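SusD-like protein BACOVA_02651 (Bacteroides ovatus, PDB 5E75) binds polysaccharide at the bacterial cell surface and probably captures xyloglucan before it is transported into the periplasm for degradation. Local coordinates at residues 437-440 / 441-445. Residues are numbered along the deposited sequence; the frame is centred on the assembly and turned at random.
Sequences LNYF and NNQWR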
loop_
_atom_site.group_PDB
_atom_site.type_symbol
_atom_site.label_atom_id
_atom_site.label_comp_id
_atom_site.label_asym_id
_atom_site.label_seq_id
_atom_site.Cartn_x
_atom_site.Cartn_y
_atom_site.Cartn_z
ATOM N N LEU A 437 -15.647 11.003 7.107
ATOM C CA LEU A 437 -15.360 12.424 6.990
ATOM C C LEU A 437 -15.059 13.005 8.375
ATOM O O LEU A 437 -14.148 13.817 8.534
ATOM C CB LEU A 437 -16.521 13.162 6.330
ATOM C CG LEU A 437 -16.696 12.872 4.833
ATOM C CD1 LEU A 437 -17.992 13.516 4.340
ATOM C CD2 LEU A 437 -15.507 13.332 4.011
ATOM N N ASN A 438 -15.813 12.588 9.385
ATOM C CA ASN A 438 -15.536 13.047 10.748
ATOM C C ASN A 438 -14.160 12.566 11.198
ATOM O O ASN A 438 -13.383 13.319 11.787
ATOM C CB ASN A 438 -16.618 12.544 11.699
ATOM C CG ASN A 438 -16.353 12.934 13.133
ATOM O OD1 ASN A 438 -15.879 12.127 13.932
ATOM N ND2 ASN A 438 -16.635 14.185 13.459
ATOM N N TYR A 439 -13.842 11.313 10.871
ATOM C CA TYR A 439 -12.525 10.752 11.164
ATOM C C TYR A 439 -11.425 11.615 10.512
ATOM O O TYR A 439 -10.489 12.050 11.172
ATOM C CB TYR A 439 -12.461 9.301 10.659
ATOM C CG TYR A 439 -11.219 8.525 11.067
ATOM C CD1 TYR A 439 -9.989 8.765 10.457
ATOM C CD2 TYR A 439 -11.284 7.540 12.041
ATOM C CE1 TYR A 439 -8.855 8.072 10.835
ATOM C CE2 TYR A 439 -10.154 6.829 12.411
ATOM C CZ TYR A 439 -8.948 7.099 11.802
ATOM O OH TYR A 439 -7.825 6.405 12.158
ATOM N N PHE A 440 -11.534 11.880 9.212
ATOM C CA PHE A 440 -10.480 12.625 8.509
ATOM C C PHE A 440 -10.290 14.030 9.091
ATOM O O PHE A 440 -9.161 14.509 9.204
ATOM C CB PHE A 440 -10.782 12.737 7.008
ATOM C CG PHE A 440 -10.931 11.423 6.293
ATOM C CD1 PHE A 440 -10.229 10.297 6.672
ATOM C CD2 PHE A 440 -11.798 11.331 5.230
ATOM C CE1 PHE A 440 -10.401 9.097 5.993
ATOM C CE2 PHE A 440 -11.968 10.149 4.552
ATOM C CZ PHE A 440 -11.289 9.033 4.942
ATOM N N ASN A 441 -11.395 14.675 9.451
ATOM C CA ASN A 441 -11.350 16.010 10.035
ATOM C C ASN A 441 -10.840 16.030 11.460
ATOM O O ASN A 441 -10.561 17.103 11.988
ATOM C CB ASN A 441 -12.736 16.653 9.967
ATOM C CG ASN A 441 -13.060 17.181 8.579
ATOM O OD1 ASN A 441 -12.315 17.978 8.029
ATOM N ND2 ASN A 441 -14.153 16.708 7.998
ATOM N N ASN A 442 -10.717 14.870 12.076
ATOM C CA ASN A 442 -10.179 14.767 13.420
ATOM C C ASN A 442 -8.784 14.182 13.490
ATOM O O ASN A 442 -8.311 13.845 14.567
ATOM C CB ASN A 442 -11.157 14.001 14.312
ATOM C CG ASN A 442 -12.265 14.896 14.834
ATOM O OD1 ASN A 442 -12.055 15.667 15.771
ATOM N ND2 ASN A 442 -13.426 14.847 14.201
ATOM N N GLN A 443 -8.098 14.139 12.350
ATOM C CA GLN A 443 -6.734 13.614 12.285
ATOM C C GLN A 443 -5.671 14.699 12.469
ATOM O O GLN A 443 -4.490 14.416 12.449
ATOM C CB GLN A 443 -6.508 12.886 10.960
ATOM C CG GLN A 443 -7.139 11.514 10.899
ATOM C CD GLN A 443 -6.845 10.828 9.584
ATOM O OE1 GLN A 443 -7.521 11.057 8.584
ATOM N NE2 GLN A 443 -5.814 9.998 9.569
ATOM N N TRP A 444 -6.101 15.944 12.625
ATOM C CA TRP A 444 -5.173 17.074 12.797
ATOM C C TRP A 444 -4.177 17.128 11.642
ATOM O O TRP A 444 -2.976 17.320 11.837
ATOM C CB TRP A 444 -4.424 16.997 14.136
ATOM C CG TRP A 444 -5.283 17.215 15.359
ATOM C CD1 TRP A 444 -6.388 16.507 15.723
ATOM C CD2 TRP A 444 -5.074 18.193 16.388
ATOM N NE1 TRP A 444 -6.884 16.984 16.918
ATOM C CE2 TRP A 444 -6.098 18.020 17.338
ATOM C CE3 TRP A 444 -4.125 19.199 16.591
ATOM C CZ2 TRP A 444 -6.195 18.817 18.480
ATOM C CZ3 TRP A 444 -4.229 19.990 17.731
ATOM C CH2 TRP A 444 -5.255 19.792 18.652
ATOM N N ARG A 445 -4.688 16.934 10.438
ATOM C CA ARG A 445 -3.838 16.900 9.261
ATOM C C ARG A 445 -3.136 18.238 9.048
ATOM O O ARG A 445 -3.758 19.296 9.088
ATOM C CB ARG A 445 -4.665 16.529 8.029
ATOM C CG ARG A 445 -5.076 15.071 7.995
ATOM C CD ARG A 445 -6.285 14.848 7.108
ATOM N NE ARG A 445 -6.583 13.418 6.943
ATOM C CZ ARG A 445 -6.043 12.630 6.009
ATOM N NH1 ARG A 445 -5.193 13.132 5.123
ATOM N NH2 ARG A 445 -6.400 11.352 5.950
HETATM O O HOH W 1 -7.570 16.666 9.939
#
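The side chain of Gln443 folds back alongside Tyr439 and Phe440, at the end of helix 433-441. Its CD lies 3.6 Å from Tyr439 CE1, with the amide and ring planes 62° apart. Against Phe440 the fit differs: the two side chains run side by side, and Gln443 OE1 sits at the ring edge, 3.4 Å from Phe440 CD1. Gln443 CG is anti to its own carbonyl carbon (chi1 -76°) and the chain is extended beyond it, which carries the amide back along the helix. Arg445 grips OE1 side-on with two nitrogens. Its NH2 is 2.9 Å and its NE 3.0 Å from Gln443 OE1, both on the same face of the amide. Together with the bonds of Gln443 NE2 to Asp287 and Ala48, this grip probably holds the amide in one orientation. Arg445 NH1 reaches the carbonyls of Arg47 and Val61, so the pair joins the loop after the helix to the carbonyls of Arg47, Ala48 and Val61. On another side, Asn442 ND2 donates to Asn438 O at 2.9 Å, from above the carbonyl plane. The backbone bonds then change span: Asn441 N to Leu437 O is i to i-4, Asn442 N to Tyr439 O is i to i-3. A water bridges Phe440 O and Arg445 N. Such a switch to shorter-range bonds, with late carbonyls met by a side-chain amide and a water, is typical of a helix C-terminus, here within the helix-rich SusD fold.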